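Long-range contacts in mannan endo-1,6-alpha-mannosidase (Chaetomium thermophilum, PDB 6RY0), which probably acts on alpha-1,6-mannosidic linkages as a glycoside hydrolase family 76 enzyme and takes part in transferring GPI-anchored glycoproteins into the fungal cell wall: residues M47-Y51 and M82-Y86; D73-E78 and A318-F323. All coordinates share one frame; numbering follows the deposited sequence. Where two conformers were deposited one is given.

Contact 1 of 2, residues M47-Y51 and M82-Y86; sequences MMLFY and MMGTY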
loop_
_atom_site.group_PDB
_atom_site.type_symbol
_atom_site.label_atom_id
_atom_site.label_comp_id
_atom_site.label_asym_id
_atom_site.label_seq_id
_atom_site.Cartn_x
_atom_site.Cartn_y
_atom_site.Cartn_z
ATOM N N MET A 47 -7.527 -15.552 4.711
ATOM C CA MET A 47 -7.848 -14.196 4.299
ATOM C C MET A 47 -8.962 -14.219 3.234
ATOM O O MET A 47 -9.864 -13.392 3.249
ATOM C CB MET A 47 -6.583 -13.507 3.776
ATOM C CG MET A 47 -6.756 -12.130 3.176
ATOM S SD MET A 47 -7.358 -10.946 4.359
ATOM C CE MET A 47 -8.144 -9.728 3.328
ATOM N N MET A 48 -8.906 -15.179 2.325
ATOM C CA MET A 48 -9.873 -15.234 1.241
ATOM C C MET A 48 -11.269 -15.536 1.773
ATOM O O MET A 48 -12.240 -15.144 1.137
ATOM C CB MET A 48 -9.444 -16.242 0.174
ATOM C CG MET A 48 -10.223 -16.257 -1.136
ATOM S SD MET A 48 -10.091 -14.652 -1.978
ATOM C CE MET A 48 -8.560 -14.305 -2.747
ATOM N N LEU A 49 -11.399 -16.187 2.935
ATOM C CA LEU A 49 -12.713 -16.441 3.511
ATOM C C LEU A 49 -13.482 -15.133 3.768
ATOM O O LEU A 49 -14.715 -15.133 3.802
ATOM C CB LEU A 49 -12.623 -17.223 4.815
ATOM C CG LEU A 49 -12.113 -18.654 4.688
ATOM C CD1 LEU A 49 -11.942 -19.240 6.102
ATOM C CD2 LEU A 49 -13.052 -19.517 3.870
ATOM N N PHE A 50 -12.778 -14.018 4.004
ATOM C CA PHE A 50 -13.469 -12.755 4.224
ATOM C C PHE A 50 -14.107 -12.202 2.953
ATOM O O PHE A 50 -15.003 -11.363 3.025
ATOM C CB PHE A 50 -12.489 -11.714 4.770
ATOM C CG PHE A 50 -12.013 -12.001 6.164
ATOM C CD1 PHE A 50 -12.747 -11.606 7.267
ATOM C CD2 PHE A 50 -10.810 -12.617 6.377
ATOM C CE1 PHE A 50 -12.302 -11.867 8.550
ATOM C CE2 PHE A 50 -10.372 -12.897 7.664
ATOM C CZ PHE A 50 -11.122 -12.524 8.750
ATOM N N TYR A 51 -13.565 -12.582 1.815
ATOM C CA TYR A 51 -13.881 -11.999 0.522
ATOM C C TYR A 51 -14.999 -12.785 -0.153
ATOM O O TYR A 51 -14.890 -13.986 -0.318
ATOM C CB TYR A 51 -12.638 -12.015 -0.348
ATOM C CG TYR A 51 -12.864 -11.494 -1.737
ATOM C CD1 TYR A 51 -13.037 -10.141 -1.978
ATOM C CD2 TYR A 51 -12.865 -12.352 -2.832
ATOM C CE1 TYR A 51 -13.236 -9.661 -3.272
ATOM C CE2 TYR A 51 -13.062 -11.885 -4.119
ATOM C CZ TYR A 51 -13.248 -10.536 -4.335
ATOM O OH TYR A 51 -13.424 -10.020 -5.583
ATOM N N MET A 82 -6.085 -5.480 -0.620
ATOM C CA MET A 82 -6.160 -6.942 -0.681
ATOM C C MET A 82 -5.678 -7.449 -2.033
ATOM O O MET A 82 -4.913 -8.414 -2.107
ATOM C CB MET A 82 -7.587 -7.409 -0.411
ATOM C CG MET A 82 -7.711 -8.918 -0.472
ATOM S SD MET A 82 -9.425 -9.446 -0.464
ATOM C CE MET A 82 -9.178 -11.152 -1.038
ATOM N N MET A 83 -6.131 -6.833 -3.128
ATOM C CA MET A 83 -5.715 -7.299 -4.438
ATOM C C MET A 83 -4.204 -7.296 -4.532
ATOM O O MET A 83 -3.581 -8.253 -4.981
ATOM C CB MET A 83 -6.335 -6.450 -5.552
ATOM C CG MET A 83 -7.863 -6.438 -5.619
ATOM S SD MET A 83 -8.712 -8.004 -5.847
ATOM C CE MET A 83 -9.201 -8.379 -4.162
ATOM N N GLY A 84 -3.584 -6.185 -4.140
ATOM C CA GLY A 84 -2.138 -6.107 -4.219
ATOM C C GLY A 84 -1.445 -7.136 -3.339
ATOM O O GLY A 84 -0.424 -7.710 -3.713
ATOM N N THR A 85 -2.000 -7.392 -2.160
ATOM C CA THR A 85 -1.444 -8.412 -1.274
ATOM C C THR A 85 -1.370 -9.770 -1.981
ATOM O O THR A 85 -0.389 -10.501 -1.837
ATOM C CB THR A 85 -2.261 -8.524 0.019
ATOM O OG1 THR A 85 -2.279 -7.256 0.680
ATOM C CG2 THR A 85 -1.647 -9.514 0.973
ATOM N N TYR A 86 -2.400 -10.107 -2.764
ATOM C CA TYR A 86 -2.432 -11.352 -3.476
ATOM C C TYR A 86 -1.573 -11.378 -4.743
ATOM O O TYR A 86 -1.063 -12.436 -5.114
ATOM C CB TYR A 86 -3.868 -11.813 -3.808
ATOM C CG TYR A 86 -4.522 -12.465 -2.598
ATOM C CD1 TYR A 86 -5.080 -11.707 -1.582
ATOM C CD2 TYR A 86 -4.555 -13.848 -2.463
ATOM C CE1 TYR A 86 -5.626 -12.294 -0.469
ATOM C CE2 TYR A 86 -5.113 -14.449 -1.345
ATOM C CZ TYR A 86 -5.634 -13.664 -0.352
ATOM O OH TYR A 86 -6.214 -14.193 0.761
#
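The side chain of Met82 is stretched out (chi1 180°, then extended beyond CG), and this carries its methyl between Met48 and Tyr51. Met48 also turns CG away from its own N but then bends at chi2 (61°) and again at chi3, and this double bend lays its CE over a face of the Tyr86 ring. Met48 CE stands 3.9 Å from the centroid of the Tyr86 ring and 18° off the normal, a CH-pi contact displaced toward the rim. The sulfur of Met48 lies farther off and oblique to the ring. In one of the two conformers of Met47, its CG lies at the edge of the same ring, 3.8 Å from Tyr86 CE1.

The methyl of Met82 has two close partners. Met82 CE is 3.6 Å from Met48 CE and also 3.6 Å from Tyr51 CB. Met82 SD sits 4.7 Å from the centroid of the Tyr51 ring, in an oblique Met-aromatic contact.

The contact joins the C-terminal end of helix 33-48 and the type I turn Met48 to Tyr51 with the middle of helix 76-93. Helix 99-108 touches Tyr51, Met83 and Tyr86, and helix 389-401 touches Met47. Both phenols are bonded outside the contact, Tyr86 OH to Ala44 O and Tyr51 OH to Gly61 N. Replacing Tyr86 by an alanine is likely to leave Met48 CE without its aromatic face, open a gap beside Met47 and deprive Ala44 O of a bond. No hydrogen bond crosses between the segments. The join therefore rests on shape and dispersion, through CH-pi and Met-aromatic contacts, and the hydroxyl bonds help fix where the two rings sit for the methionines to pack against.

Contact 2 of 2, residues D73-E78 and A318-F323; sequences DYYWWE and ADMLTF. With CA (calcium ion), chain C.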
loop_
_atom_site.group_PDB
_atom_site.type_symbol
_atom_site.label_atom_id
_atom_site.label_comp_id
_atom_site.label_asym_id
_atom_site.label_seq_id
_atom_site.Cartn_x
_atom_site.Cartn_y
_atom_site.Cartn_z
ATOM N N ASP A 73 -17.395 -4.111 7.352
ATOM C CA ASP A 73 -16.481 -3.247 8.103
ATOM C C ASP A 73 -15.547 -2.408 7.250
ATOM O O ASP A 73 -14.871 -1.527 7.785
ATOM C CB ASP A 73 -15.589 -4.125 8.962
ATOM C CG ASP A 73 -16.358 -4.951 9.976
ATOM O OD1 ASP A 73 -17.097 -4.331 10.741
ATOM O OD2 ASP A 73 -16.200 -6.186 10.008
ATOM N N TYR A 74 -15.452 -2.680 5.951
ATOM C CA TYR A 74 -14.299 -2.250 5.161
ATOM C C TYR A 74 -14.650 -1.315 4.059
ATOM O O TYR A 74 -15.701 -1.441 3.421
ATOM C CB TYR A 74 -13.595 -3.511 4.592
ATOM C CG TYR A 74 -13.326 -4.536 5.664
ATOM C CD1 TYR A 74 -12.378 -4.328 6.655
ATOM C CD2 TYR A 74 -14.078 -5.705 5.734
ATOM C CE1 TYR A 74 -12.203 -5.248 7.684
ATOM C CE2 TYR A 74 -13.919 -6.624 6.747
ATOM C CZ TYR A 74 -12.985 -6.381 7.737
ATOM O OH TYR A 74 -12.768 -7.253 8.783
ATOM N N TYR A 75 -13.765 -0.369 3.802
ATOM C CA TYR A 75 -13.917 0.591 2.711
ATOM C C TYR A 75 -13.275 0.089 1.412
ATOM O O TYR A 75 -12.397 -0.789 1.438
ATOM C CB TYR A 75 -13.335 1.946 3.141
ATOM C CG TYR A 75 -14.163 2.617 4.194
ATOM C CD1 TYR A 75 -15.267 3.374 3.848
ATOM C CD2 TYR A 75 -13.864 2.481 5.546
ATOM C CE1 TYR A 75 -16.037 4.012 4.831
ATOM C CE2 TYR A 75 -14.624 3.119 6.512
ATOM C CZ TYR A 75 -15.694 3.883 6.142
ATOM O OH TYR A 75 -16.466 4.516 7.102
ATOM N N TRP A 76 -13.686 0.684 0.304
ATOM C CA TRP A 76 -13.257 0.322 -1.051
ATOM C C TRP A 76 -11.754 0.194 -1.199
ATOM O O TRP A 76 -11.265 -0.763 -1.817
ATOM C CB TRP A 76 -13.796 1.408 -1.981
ATOM C CG TRP A 76 -13.450 1.311 -3.429
ATOM C CD1 TRP A 76 -13.966 0.434 -4.354
ATOM C CD2 TRP A 76 -12.577 2.178 -4.153
ATOM N NE1 TRP A 76 -13.439 0.694 -5.601
ATOM C CE2 TRP A 76 -12.613 1.781 -5.503
ATOM C CE3 TRP A 76 -11.810 3.285 -3.806
ATOM C CZ2 TRP A 76 -11.893 2.420 -6.478
ATOM C CZ3 TRP A 76 -11.070 3.915 -4.796
ATOM C CH2 TRP A 76 -11.144 3.486 -6.126
ATOM N N TRP A 77 -10.980 1.135 -0.661
ATOM C CA TRP A 77 -9.546 1.078 -0.877
ATOM C C TRP A 77 -8.940 -0.182 -0.295
ATOM O O TRP A 77 -7.901 -0.640 -0.793
ATOM C CB TRP A 77 -8.866 2.310 -0.248
ATOM C CG TRP A 77 -8.695 2.201 1.197
ATOM C CD1 TRP A 77 -9.622 2.413 2.180
ATOM C CD2 TRP A 77 -7.511 1.710 1.851
ATOM N NE1 TRP A 77 -9.081 2.085 3.407
ATOM C CE2 TRP A 77 -7.777 1.679 3.235
ATOM C CE3 TRP A 77 -6.245 1.310 1.395
ATOM C CZ2 TRP A 77 -6.812 1.294 4.170
ATOM C CZ3 TRP A 77 -5.297 0.948 2.326
ATOM C CH2 TRP A 77 -5.590 0.944 3.684
ATOM N N GLU A 78 -9.544 -0.746 0.756
ATOM C CA GLU A 78 -8.975 -1.942 1.382
ATOM C C GLU A 78 -9.132 -3.159 0.474
ATOM O O GLU A 78 -8.351 -4.093 0.551
ATOM C CB GLU A 78 -9.580 -2.125 2.773
ATOM C CG GLU A 78 -8.874 -3.207 3.572
ATOM C CD GLU A 78 -9.252 -3.232 5.037
ATOM O OE1 GLU A 78 -9.815 -2.290 5.582
ATOM O OE2 GLU A 78 -8.890 -4.299 5.670
ATOM N N ALA A 318 -10.271 0.132 11.232
ATOM C CA ALA A 318 -10.111 -0.893 10.211
ATOM C C ALA A 318 -8.925 -0.572 9.303
ATOM O O ALA A 318 -8.136 -1.453 8.960
ATOM C CB ALA A 318 -11.376 -1.036 9.396
ATOM N N ASP A 319 -8.802 0.683 8.888
ATOM C CA ASP A 319 -7.717 1.032 7.999
ATOM C C ASP A 319 -6.350 0.740 8.679
ATOM O O ASP A 319 -5.433 0.169 8.092
ATOM C CB ASP A 319 -7.738 2.519 7.625
ATOM C CG ASP A 319 -8.870 2.929 6.713
ATOM O OD1 ASP A 319 -9.687 2.119 6.230
ATOM O OD2 ASP A 319 -8.848 4.127 6.400
ATOM N N MET A 320 -6.217 1.164 9.932
ATOM C CA MET A 320 -4.947 1.058 10.645
ATOM C C MET A 320 -4.477 -0.381 10.856
ATOM O O MET A 320 -3.277 -0.641 10.925
ATOM C CB MET A 320 -5.041 1.766 12.009
ATOM C CG MET A 320 -5.282 3.255 11.886
ATOM S SD MET A 320 -5.680 3.972 13.498
ATOM C CE MET A 320 -6.347 5.546 12.952
ATOM N N LEU A 321 -5.419 -1.320 10.919
ATOM C CA LEU A 321 -5.087 -2.731 11.101
ATOM C C LEU A 321 -4.336 -3.327 9.921
ATOM O O LEU A 321 -3.725 -4.390 10.043
ATOM C CB LEU A 321 -6.373 -3.499 11.406
ATOM C CG LEU A 321 -7.113 -3.071 12.677
ATOM C CD1 LEU A 321 -8.506 -3.635 12.688
ATOM C CD2 LEU A 321 -6.354 -3.458 13.933
ATOM N N THR A 322 -4.388 -2.647 8.774
ATOM C CA THR A 322 -3.719 -3.121 7.565
ATOM C C THR A 322 -2.289 -2.606 7.424
ATOM O O THR A 322 -1.531 -3.112 6.602
ATOM C CB THR A 322 -4.472 -2.718 6.299
ATOM O OG1 THR A 322 -4.336 -1.315 6.060
ATOM C CG2 THR A 322 -5.928 -3.098 6.365
ATOM N N PHE A 323 -1.913 -1.578 8.179
ATOM C CA PHE A 323 -0.683 -0.855 7.816
ATOM C C PHE A 323 0.553 -1.715 7.961
ATOM O O PHE A 323 1.458 -1.666 7.123
ATOM C CB PHE A 323 -0.526 0.441 8.609
ATOM C CG PHE A 323 -1.583 1.492 8.398
ATOM C CD1 PHE A 323 -2.485 1.466 7.317
ATOM C CD2 PHE A 323 -1.670 2.562 9.287
ATOM C CE1 PHE A 323 -3.436 2.462 7.158
ATOM C CE2 PHE A 323 -2.607 3.553 9.112
ATOM C CZ PHE A 323 -3.495 3.502 8.058
HETATM CA CA CA C . -17.809 -3.108 12.497
HETATM O O HOH W 1 -11.387 -0.054 5.442
HETATM O O HOH W 2 -9.042 -3.930 8.287
HETATM O O HOH W 3 -18.387 -1.489 10.851
HETATM O O HOH W 4 -19.749 -4.015 11.255
HETATM O O HOH W 5 -18.379 -5.132 13.316
HETATM O O HOH W 6 -16.686 -1.371 12.292
#
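Residues 73-78 run from loop into the start of helix 76-93 and approach residues 318-323 most closely at Tyr74 CA to Ala318 CA (6.7 Å) and at Glu78 and Asp319. Trp77 meets Asp319 by a hydrogen bond from NE1 to Asp319 OD1, 2.9 Å long, with an N-H...O angle of 155°. The oxygen lies in the indole plane, but the donor comes from above the carboxylate, whose plane is turned 87° to the ring. Trp77 CH2 is 3.5 Å from Thr322 OG1. That hydroxyl donates to Asp319 O at 2.7 Å.

The contact ties two helix starts, those of 76-93 and 323-337, in a fold consistent with the (alpha/alpha)6 barrel of family 76. Trp77 also lies against Asp129, of a second calcium site unoccupied in this chain. Asp73 OD1 binds the calcium ion at 2.3 Å, with His385 O and four waters, and Ser387 N holds Asp73 OD2.

Glu78, extended beyond CG, sets OE2 3.3 Å from Thr322 CG2. One water accepts from Tyr75 N and donates to Glu78 OE1 and Asp319 OD1, probably easing their like charges. A second water donates to Glu78 OE2 and, at 2.7 Å, to Ala318 O.

How the contacts relate
Contacts 1 and 2 share helix 76-93. Contact 2 uses its first turn and the loop before it, and contact 1 a part farther along. Their centres are 12 Å apart. Contact 1 is buried and joins that helix to the end of helix 33-48. Contact 2 is only partly buried and joins it to the approach to helix 323-337. Helix 389-401 borders both, since Met393 touches Met47 and Glu78. The chemistry follows the setting. The buried contact relies on methionines and tyrosine rings. The other places carboxylates, an indole N-H and ordered waters together, with a calcium ion at its loop end.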